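Local atomic coordinates of exodeoxyribonuclease (Neisseria meningitidis, PDB entry 2JC5), a protein that serves in DNA repair as an apurinic/apyrimidinic endonuclease, probably using magnesium or manganese ions to cut the DNA backbone at abasic sites. Residues K18-Y23 and V32-L37; D190-L195 and A248-E253; F95-F100 and R142-C147. All coordinates share one frame; numbering follows the deposited sequence. Where two conformers were deposited one is given.

Contact 1 (K18-Y23 and V32-L37). With MG (magnesium ion), chain B.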
loop_
_atom_site.group_PDB
_atom_site.type_symbol
_atom_site.label_atom_id
_atom_site.label_comp_id
_atom_site.label_asym_id
_atom_site.label_seq_id
_atom_site.Cartn_x
_atom_site.Cartn_y
_atom_site.Cartn_z
ATOM N N LYS A 18 -2.741 19.104 -3.981
ATOM C CA LYS A 18 -4.024 18.634 -4.499
ATOM C C LYS A 18 -5.051 18.313 -3.418
ATOM O O LYS A 18 -6.119 17.791 -3.719
ATOM C CB LYS A 18 -3.820 17.391 -5.364
ATOM C CG LYS A 18 -3.014 17.612 -6.610
ATOM C CD LYS A 18 -2.748 16.293 -7.323
ATOM C CE LYS A 18 -1.798 16.431 -8.485
ATOM N NZ LYS A 18 -2.287 17.319 -9.548
ATOM N N GLY A 19 -4.751 18.638 -2.168
ATOM C CA GLY A 19 -5.722 18.514 -1.079
ATOM C C GLY A 19 -5.549 17.301 -0.197
ATOM O O GLY A 19 -6.385 17.039 0.658
ATOM N N PHE A 20 -4.467 16.548 -0.390
ATOM C CA PHE A 20 -4.306 15.328 0.374
ATOM C C PHE A 20 -4.167 15.610 1.862
ATOM O O PHE A 20 -4.657 14.833 2.687
ATOM C CB PHE A 20 -3.132 14.484 -0.143
ATOM C CG PHE A 20 -3.045 13.128 0.502
ATOM C CD1 PHE A 20 -3.970 12.145 0.195
ATOM C CD2 PHE A 20 -2.079 12.847 1.439
ATOM C CE1 PHE A 20 -3.919 10.898 0.813
ATOM C CE2 PHE A 20 -2.023 11.609 2.064
ATOM C CZ PHE A 20 -2.951 10.633 1.733
ATOM N N TYR A 21 -3.509 16.712 2.226
ATOM C CA TYR A 21 -3.329 17.019 3.641
ATOM C C TYR A 21 -4.689 17.164 4.342
ATOM O O TYR A 21 -4.916 16.613 5.425
ATOM C CB TYR A 21 -2.527 18.303 3.816
ATOM C CG TYR A 21 -2.290 18.658 5.258
ATOM C CD1 TYR A 21 -1.460 17.886 6.035
ATOM C CD2 TYR A 21 -2.878 19.789 5.841
ATOM C CE1 TYR A 21 -1.211 18.198 7.344
ATOM C CE2 TYR A 21 -2.630 20.107 7.166
ATOM C CZ TYR A 21 -1.800 19.294 7.916
ATOM O OH TYR A 21 -1.511 19.585 9.250
ATOM N N GLU A 22 -5.602 17.913 3.727
ATOM C CA GLU A 22 -6.898 18.143 4.325
ATOM C C GLU A 22 -7.677 16.839 4.417
ATOM O O GLU A 22 -8.364 16.577 5.405
ATOM C CB GLU A 22 -7.672 19.187 3.525
ATOM C CG GLU A 22 -7.113 20.604 3.656
ATOM C CD GLU A 22 -5.931 20.918 2.732
ATOM O OE1 GLU A 22 -5.512 20.059 1.949
ATOM O OE2 GLU A 22 -5.420 22.064 2.770
ATOM N N TYR A 23 -7.518 15.997 3.402
ATOM C CA TYR A 23 -8.156 14.690 3.382
ATOM C C TYR A 23 -7.697 13.786 4.523
ATOM O O TYR A 23 -8.491 13.022 5.060
ATOM C CB TYR A 23 -7.879 14.010 2.036
ATOM C CG TYR A 23 -8.412 12.596 1.932
ATOM C CD1 TYR A 23 -9.766 12.356 1.826
ATOM C CD2 TYR A 23 -7.550 11.508 1.922
ATOM C CE1 TYR A 23 -10.262 11.059 1.758
ATOM C CE2 TYR A 23 -8.024 10.218 1.843
ATOM C CZ TYR A 23 -9.375 9.995 1.757
ATOM O OH TYR A 23 -9.842 8.693 1.661
ATOM N N VAL A 32 -2.841 6.217 8.378
ATOM C CA VAL A 32 -2.684 6.463 6.945
ATOM C C VAL A 32 -1.306 5.949 6.545
ATOM O O VAL A 32 -0.285 6.395 7.084
ATOM C CB VAL A 32 -2.849 7.962 6.582
ATOM C CG1 VAL A 32 -2.717 8.181 5.054
ATOM C CG2 VAL A 32 -4.209 8.456 7.042
ATOM N N CYS A 33 -1.293 4.978 5.640
ATOM C CA CYS A 33 -0.073 4.458 5.087
ATOM C C CYS A 33 0.080 5.061 3.719
ATOM O O CYS A 33 -0.818 4.905 2.879
ATOM C CB CYS A 33 -0.160 2.949 4.966
ATOM S SG CYS A 33 -0.266 2.143 6.539
ATOM N N VAL A 34 1.208 5.736 3.497
ATOM C CA VAL A 34 1.448 6.333 2.190
ATOM C C VAL A 34 2.673 5.747 1.527
ATOM O O VAL A 34 3.629 5.309 2.181
ATOM C CB VAL A 34 1.524 7.880 2.204
ATOM C CG1 VAL A 34 0.241 8.458 2.788
ATOM C CG2 VAL A 34 2.756 8.385 2.972
ATOM N N GLN A 35 2.611 5.707 0.198
ATOM C CA GLN A 35 3.732 5.247 -0.593
ATOM C C GLN A 35 4.090 6.267 -1.647
ATOM O O GLN A 35 3.251 7.045 -2.112
ATOM C CB GLN A 35 3.435 3.919 -1.281
ATOM C CG GLN A 35 2.978 2.821 -0.349
ATOM C CD GLN A 35 1.489 2.904 -0.044
ATOM O OE1 GLN A 35 0.701 3.216 -0.938
ATOM N NE2 GLN A 35 1.101 2.652 1.221
ATOM N N GLU A 36 5.359 6.213 -2.026
ATOM C CA GLU A 36 5.986 7.107 -2.997
ATOM C C GLU A 36 5.982 8.570 -2.557
ATOM O O GLU A 36 5.422 9.465 -3.213
ATOM C CB GLU A 36 5.449 6.908 -4.420
ATOM C CG GLU A 36 6.469 7.425 -5.432
ATOM C CD GLU A 36 6.012 7.469 -6.858
ATOM O OE1 GLU A 36 4.798 7.473 -7.109
ATOM O OE2 GLU A 36 6.893 7.511 -7.742
ATOM N N LEU A 37 6.683 8.810 -1.455
ATOM C CA LEU A 37 6.904 10.163 -0.962
ATOM C C LEU A 37 7.593 11.039 -2.027
ATOM O O LEU A 37 7.322 12.234 -2.129
ATOM C CB LEU A 37 7.800 10.150 0.256
ATOM C CG LEU A 37 7.259 9.429 1.499
ATOM C CD1 LEU A 37 8.349 9.299 2.603
ATOM C CD2 LEU A 37 6.010 10.130 1.997
HETATM MG MG MG B . 3.886 7.267 -8.984
HETATM O O HOH W 1 5.481 7.694 -9.805
HETATM O O HOH W 2 3.156 6.809 -10.818
HETATM O O HOH W 3 4.197 5.471 -8.946
HETATM O O HOH W 4 2.240 6.943 -8.138
#
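Phe20 carries the helix side of this contact alone, setting the far end of its ring against one methyl from each of two strand residues, Val32 and Val34. The apolar part is thus a three-residue cluster. CE2 of Phe20 lies 3.9 Å from CG1 of Val34, while CZ of Phe20 is 4.1 Å from CG1 of Val32. Both methyls approach the ring at a slant. The ring reaches them because CG of Phe20 is anti to its backbone nitrogen (chi1 -172°), which sends the phenyl group from the first turn of the helix down to the strand. Val34 was modelled in two conformers, and the contact described holds for one of them. All three side chains are buried, and the strand residues involved alternate, as expected for one face of a sheet.

Metal coordination is the second kind of interaction, just past the strand end. OE1 of Glu36, in the conformer described, binds the magnesium ion at 2.1 Å; four waters and OD1 of Asn10 complete six ligands. Water 1 of that shell also donates to OE2 of Glu36 at 2.5 Å, so both carboxylate oxygens are engaged, one directly and one through water.

In the fold, Gly19 is the N-cap of helix 20-26, which belongs to the beta-alpha-beta connection between the parallel, adjacent strands 2-8 and 31-35. The helix covers one face of their sheet, where Phe20 also meets Ala7, Val9 and the ring of Phe244; on the other face Cys33 and Gln35 turn to strand 103-109 of the second sheet.

Contact 2 (D190-L195 and A248-E253)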
loop_
_atom_site.group_PDB
_atom_site.type_symbol
_atom_site.label_atom_id
_atom_site.label_comp_id
_atom_site.label_asym_id
_atom_site.label_seq_id
_atom_site.Cartn_x
_atom_site.Cartn_y
_atom_site.Cartn_z
ATOM N N ASP A 190 -6.989 -10.802 1.103
ATOM C CA ASP A 190 -7.049 -9.625 0.249
ATOM C C ASP A 190 -8.360 -8.949 0.626
ATOM O O ASP A 190 -9.443 -9.392 0.240
ATOM C CB ASP A 190 -6.994 -10.108 -1.210
ATOM C CG ASP A 190 -7.216 -9.024 -2.211
ATOM O OD1 ASP A 190 -7.571 -7.890 -1.813
ATOM O OD2 ASP A 190 -7.021 -9.332 -3.420
ATOM N N MET A 191 -8.273 -7.888 1.411
ATOM C CA MET A 191 -9.457 -7.413 2.117
ATOM C C MET A 191 -10.546 -6.937 1.165
ATOM O O MET A 191 -11.733 -7.227 1.372
ATOM C CB MET A 191 -9.105 -6.314 3.113
ATOM C CG MET A 191 -10.037 -6.262 4.302
ATOM S SD MET A 191 -10.078 -7.771 5.323
ATOM C CE MET A 191 -11.625 -8.576 4.857
ATOM N N TRP A 192 -10.154 -6.204 0.124
ATOM C CA TRP A 192 -11.120 -5.701 -0.834
ATOM C C TRP A 192 -11.877 -6.844 -1.514
ATOM O O TRP A 192 -13.112 -6.841 -1.615
ATOM C CB TRP A 192 -10.453 -4.849 -1.924
ATOM C CG TRP A 192 -11.460 -4.374 -2.911
ATOM C CD1 TRP A 192 -11.815 -4.966 -4.082
ATOM C CD2 TRP A 192 -12.331 -3.244 -2.747
ATOM N NE1 TRP A 192 -12.840 -4.249 -4.683
ATOM C CE2 TRP A 192 -13.169 -3.187 -3.885
ATOM C CE3 TRP A 192 -12.472 -2.264 -1.756
ATOM C CZ2 TRP A 192 -14.111 -2.194 -4.063
ATOM C CZ3 TRP A 192 -13.414 -1.275 -1.942
ATOM C CH2 TRP A 192 -14.236 -1.256 -3.081
ATOM N N ARG A 193 -11.131 -7.824 -2.007
ATOM C CA ARG A 193 -11.737 -8.891 -2.805
ATOM C C ARG A 193 -12.603 -9.770 -1.931
ATOM O O ARG A 193 -13.611 -10.305 -2.395
ATOM C CB ARG A 193 -10.650 -9.711 -3.487
ATOM C CG ARG A 193 -11.129 -10.812 -4.378
ATOM C CD ARG A 193 -12.078 -10.373 -5.444
ATOM N NE ARG A 193 -11.526 -9.350 -6.322
ATOM C CZ ARG A 193 -12.090 -8.180 -6.609
ATOM N NH1 ARG A 193 -13.248 -7.798 -6.080
ATOM N NH2 ARG A 193 -11.465 -7.353 -7.448
ATOM N N THR A 194 -12.235 -9.901 -0.659
ATOM C CA THR A 194 -13.026 -10.684 0.272
ATOM C C THR A 194 -14.317 -9.974 0.626
ATOM O O THR A 194 -15.390 -10.601 0.673
ATOM C CB THR A 194 -12.188 -11.062 1.505
ATOM O OG1 THR A 194 -11.212 -12.023 1.093
ATOM C CG2 THR A 194 -13.040 -11.685 2.596
ATOM N N LEU A 195 -14.236 -8.674 0.885
ATOM C CA LEU A 195 -15.434 -7.884 1.192
ATOM C C LEU A 195 -16.412 -7.810 0.016
ATOM O O LEU A 195 -17.625 -7.871 0.223
ATOM C CB LEU A 195 -15.074 -6.449 1.611
ATOM C CG LEU A 195 -14.503 -6.287 3.015
ATOM C CD1 LEU A 195 -13.904 -4.919 3.221
ATOM C CD2 LEU A 195 -15.592 -6.567 4.066
ATOM N N ALA A 248 -5.902 6.002 -6.313
ATOM C CA ALA A 248 -6.946 6.417 -5.366
ATOM C C ALA A 248 -6.696 5.786 -3.992
ATOM O O ALA A 248 -6.265 4.633 -3.910
ATOM C CB ALA A 248 -8.327 6.001 -5.888
ATOM N N PRO A 249 -6.989 6.518 -2.899
ATOM C CA PRO A 249 -6.876 5.909 -1.569
ATOM C C PRO A 249 -7.809 4.736 -1.368
ATOM O O PRO A 249 -8.966 4.784 -1.780
ATOM C CB PRO A 249 -7.249 7.056 -0.624
ATOM C CG PRO A 249 -6.935 8.267 -1.393
ATOM C CD PRO A 249 -7.327 7.941 -2.810
ATOM N N LEU A 250 -7.285 3.691 -0.737
ATOM C CA LEU A 250 -8.030 2.501 -0.367
ATOM C C LEU A 250 -8.315 2.552 1.122
ATOM O O LEU A 250 -7.399 2.559 1.930
ATOM C CB LEU A 250 -7.222 1.252 -0.725
ATOM C CG LEU A 250 -7.756 -0.097 -0.254
ATOM C CD1 LEU A 250 -9.139 -0.405 -0.869
ATOM C CD2 LEU A 250 -6.730 -1.177 -0.543
ATOM N N VAL A 251 -9.603 2.643 1.471
ATOM C CA VAL A 251 -10.022 2.845 2.845
ATOM C C VAL A 251 -10.731 1.605 3.347
ATOM O O VAL A 251 -11.666 1.131 2.706
ATOM C CB VAL A 251 -11.001 4.032 2.922
ATOM C CG1 VAL A 251 -11.421 4.301 4.391
ATOM C CG2 VAL A 251 -10.422 5.282 2.237
ATOM N N VAL A 252 -10.323 1.094 4.502
ATOM C CA VAL A 252 -11.003 -0.073 5.109
ATOM C C VAL A 252 -11.310 0.257 6.556
ATOM O O VAL A 252 -10.472 0.843 7.246
ATOM C CB VAL A 252 -10.176 -1.365 5.025
ATOM C CG1 VAL A 252 -10.974 -2.565 5.565
ATOM C CG2 VAL A 252 -9.744 -1.632 3.573
ATOM N N GLU A 253 -12.516 -0.118 6.996
ATOM C CA GLU A 253 -12.961 0.079 8.370
ATOM C C GLU A 253 -13.037 -1.264 9.067
ATOM O O GLU A 253 -13.689 -2.175 8.561
ATOM C CB GLU A 253 -14.332 0.768 8.372
ATOM C CG GLU A 253 -14.236 2.180 7.854
ATOM C CD GLU A 253 -15.558 2.889 7.769
ATOM O OE1 GLU A 253 -16.227 3.021 8.818
ATOM O OE2 GLU A 253 -15.906 3.338 6.653
#
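Val252 is a bump that rests across the adjoining side chains of Met191 and Leu195, which stand one turn apart on the short helix. CG1 of Val252 lies 4.0 Å from CG of Met191 and, more loosely, 4.4 Å from CD1 of Leu195, over the seam where these two helix side chains meet. Met191 starts out toward the strand but bends at chi2 (61°), so that its CG shoulder takes the contact while the sulfur and terminal methyl are carried away from it. The valine and methionine side chains meet at about a right angle, and the methyl lies against the bend.

In the DNase I-like sandwich two sheets pack face to face; here helix 191-195, which directly follows strand 189-190 of one sheet, lies against strand 250-254 of the other. The short axes stay 10.5 Å apart and are inclined at 62°, a spacing bridged wholly by apolar side chains.

A second bump comes two residues earlier on the strand. Leu250 extends its CD1 methyl to CE3 of Trp192, at 3.9 Å on the benzene half of the indole, coming at a slant to the ring. The tryptophan is held from its other parts: NE1 bonds to the backbone oxygen of Val199, and the ring meets Tyr196 edge-to-face. Between the two bumps, Val251 points to the opposite side of its sheet, toward Lys3 and Ile5, while Val252 continues the inner surface onto Gln223 of strand 217-225.

Contact 3 (F95-F100 and R142-C147)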
loop_
_atom_site.group_PDB
_atom_site.type_symbol
_atom_site.label_atom_id
_atom_site.label_comp_id
_atom_site.label_asym_id
_atom_site.label_seq_id
_atom_site.Cartn_x
_atom_site.Cartn_y
_atom_site.Cartn_z
ATOM N N PHE A 95 9.574 0.017 3.046
ATOM C CA PHE A 95 8.899 -0.738 4.117
ATOM C C PHE A 95 9.026 -0.040 5.454
ATOM O O PHE A 95 10.142 0.255 5.905
ATOM C CB PHE A 95 9.528 -2.133 4.194
ATOM C CG PHE A 95 8.952 -3.034 5.262
ATOM C CD1 PHE A 95 9.340 -2.910 6.580
ATOM C CD2 PHE A 95 8.048 -4.042 4.928
ATOM C CE1 PHE A 95 8.798 -3.759 7.570
ATOM C CE2 PHE A 95 7.520 -4.892 5.912
ATOM C CZ PHE A 95 7.911 -4.743 7.227
ATOM N N VAL A 96 7.873 0.230 6.080
ATOM C CA VAL A 96 7.804 0.713 7.474
ATOM C C VAL A 96 6.735 -0.080 8.181
ATOM O O VAL A 96 5.664 -0.324 7.623
ATOM C CB VAL A 96 7.484 2.214 7.585
ATOM C CG1 VAL A 96 7.141 2.630 9.046
ATOM C CG2 VAL A 96 8.619 3.028 7.044
ATOM N N ARG A 97 7.023 -0.478 9.410
ATOM C CA ARG A 97 6.073 -1.217 10.243
ATOM C C ARG A 97 5.887 -0.502 11.566
ATOM O O ARG A 97 6.866 -0.182 12.233
ATOM C CB ARG A 97 6.593 -2.618 10.514
ATOM C CG ARG A 97 5.756 -3.408 11.500
ATOM C CD ARG A 97 6.244 -4.822 11.672
ATOM N NE ARG A 97 5.530 -5.496 12.759
ATOM C CZ ARG A 97 5.518 -6.808 12.971
ATOM N NH1 ARG A 97 6.165 -7.646 12.181
ATOM N NH2 ARG A 97 4.817 -7.299 13.984
ATOM N N CYS A 98 4.638 -0.280 11.944
ATOM C CA CYS A 98 4.305 0.316 13.239
ATOM C C CYS A 98 3.427 -0.622 14.043
ATOM O O CYS A 98 2.435 -1.147 13.534
ATOM C CB CYS A 98 3.610 1.649 13.041
ATOM S SG CYS A 98 4.694 2.912 12.396
ATOM N N ASP A 99 3.811 -0.832 15.302
ATOM C CA ASP A 99 3.097 -1.714 16.227
ATOM C C ASP A 99 2.350 -0.913 17.296
ATOM O O ASP A 99 2.873 0.065 17.852
ATOM C CB ASP A 99 4.074 -2.657 16.941
ATOM C CG ASP A 99 4.836 -3.563 16.009
ATOM O OD1 ASP A 99 4.407 -3.757 14.852
ATOM O OD2 ASP A 99 5.885 -4.073 16.458
ATOM N N PHE A 100 1.126 -1.344 17.571
ATOM C CA PHE A 100 0.273 -0.752 18.590
ATOM C C PHE A 100 -0.307 -1.908 19.390
ATOM O O PHE A 100 -1.293 -2.523 18.977
ATOM C CB PHE A 100 -0.874 0.043 17.969
ATOM C CG PHE A 100 -0.452 1.004 16.896
ATOM C CD1 PHE A 100 -0.299 0.569 15.591
ATOM C CD2 PHE A 100 -0.231 2.351 17.180
ATOM C CE1 PHE A 100 0.092 1.454 14.576
ATOM C CE2 PHE A 100 0.143 3.238 16.179
ATOM C CZ PHE A 100 0.292 2.806 14.880
ATOM N N ARG A 142 -0.315 -12.273 15.654
ATOM C CA ARG A 142 -0.746 -10.906 15.935
ATOM C C ARG A 142 -1.708 -10.444 14.837
ATOM O O ARG A 142 -1.896 -11.119 13.814
ATOM C CB ARG A 142 0.471 -9.969 15.903
ATOM C CG ARG A 142 1.475 -10.173 17.005
ATOM C CD ARG A 142 2.716 -9.335 16.739
ATOM N NE ARG A 142 2.372 -7.946 16.535
ATOM C CZ ARG A 142 2.326 -7.025 17.476
ATOM N NH1 ARG A 142 2.640 -7.316 18.733
ATOM N NH2 ARG A 142 1.954 -5.812 17.157
ATOM N N ASP A 143 -2.288 -9.272 15.040
ATOM C CA ASP A 143 -3.188 -8.683 14.060
ATOM C C ASP A 143 -2.384 -7.775 13.160
ATOM O O ASP A 143 -1.815 -6.811 13.627
ATOM C CB ASP A 143 -4.258 -7.908 14.782
ATOM C CG ASP A 143 -5.031 -8.763 15.743
ATOM O OD1 ASP A 143 -5.492 -9.860 15.347
ATOM O OD2 ASP A 143 -5.165 -8.346 16.923
ATOM N N ILE A 144 -2.340 -8.070 11.867
ATOM C CA ILE A 144 -1.473 -7.316 10.957
ATOM C C ILE A 144 -2.203 -6.910 9.694
ATOM O O ILE A 144 -2.930 -7.718 9.094
ATOM C CB ILE A 144 -0.208 -8.116 10.572
ATOM C CG1 ILE A 144 0.511 -8.622 11.821
ATOM C CG2 ILE A 144 0.742 -7.235 9.721
ATOM C CD1 ILE A 144 1.730 -9.449 11.544
ATOM N N VAL A 145 -2.021 -5.647 9.306
ATOM C CA VAL A 145 -2.475 -5.144 8.016
ATOM C C VAL A 145 -1.245 -4.705 7.238
ATOM O O VAL A 145 -0.535 -3.807 7.685
ATOM C CB VAL A 145 -3.449 -3.965 8.158
ATOM C CG1 VAL A 145 -3.971 -3.514 6.770
ATOM C CG2 VAL A 145 -4.621 -4.360 9.064
ATOM N N VAL A 146 -1.018 -5.330 6.074
ATOM C CA VAL A 146 0.040 -4.901 5.161
ATOM C C VAL A 146 -0.620 -4.071 4.061
ATOM O O VAL A 146 -1.275 -4.622 3.163
ATOM C CB VAL A 146 0.829 -6.095 4.571
ATOM C CG1 VAL A 146 2.003 -5.593 3.731
ATOM C CG2 VAL A 146 1.339 -7.011 5.693
ATOM N N CYS A 147 -0.493 -2.751 4.185
ATOM C CA CYS A 147 -1.025 -1.798 3.238
ATOM C C CYS A 147 0.005 -1.479 2.189
ATOM O O CYS A 147 1.175 -1.289 2.506
ATOM C CB CYS A 147 -1.330 -0.471 3.910
ATOM S SG CYS A 147 -2.683 -0.449 5.018
#
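A salt-bridge network of Arg97, Asp99 and Arg142 links strand 95-100 to the start of strand 143-147, two strands of one sheet that are not direct neighbours: they lie on either side of strand 103-109. The CA atoms of Asp99 and Ile144 are accordingly 8.9 Å apart, a gap that takes long side chains reaching over the middle strand.

The firm link lies within one strand. NE of Arg97 donates to OD1 of Asp99 at 2.9 Å, nearly straight at 166°, with the oxygen close to the guanidinium plane and using its syn lone pair. The arginine chain is extended from CG to NE, which carries its head alongside the carboxylate two residues on. Arg142, the loop residue just before strand 143-147, bends at chi3 (54°). NH2 of Arg142 is 3.9 Å from OD1 of Asp99, a long salt bridge in which the oxygen lies well off the guanidinium plane, so the charges attract without an N-H aimed at it. NH2 of Arg142 is also 3.8 Å from CB of Asp99.

Between the arginines, NE of Arg142 lies 3.6 Å from NH2 of Arg97, at the edge of the Arg97 guanidinium; the two planes are 47° apart. CD1 of Ile144 is 4.5 Å from NH2 of Arg97.

Ser104 of the middle strand ties the group together, its OG hydrogen-bonding to Arg97, Asp99 and Arg142. NH2 of Arg142 also bonds to the oxygen of Gly101, and Glu140 forms a salt bridge with Arg97. Asp99 and Glu140 probably offset the charge of the two arginines, which would let them sit close, and Asp99, buried and also bonded to Asn79 through OD2, would be expected to remain ionised.

How the contacts relate
Followed from the N terminus, the three contacts come in series, without nesting or crossing. Contact 1 closes first, over eight residues, and fixes a helix to the outer face of the six-stranded sheet. Contact 3 follows, spanning 41 residues that include helix 117-139, and ties together strands of the second sheet. Contact 2 closes last, over 52 residues, and sets helix 191-195, which follows a strand of the second sheet, against strand 250-254 of the first. Contact 1 touches both others: Tyr23 OH packs 3.5 Å from Val251 CG2 of contact 2, and Cys33 CB lies 3.8 Å from Cys147 CB of contact 3. Contacts 2 and 3 remain about 6 Å apart at their nearest atoms.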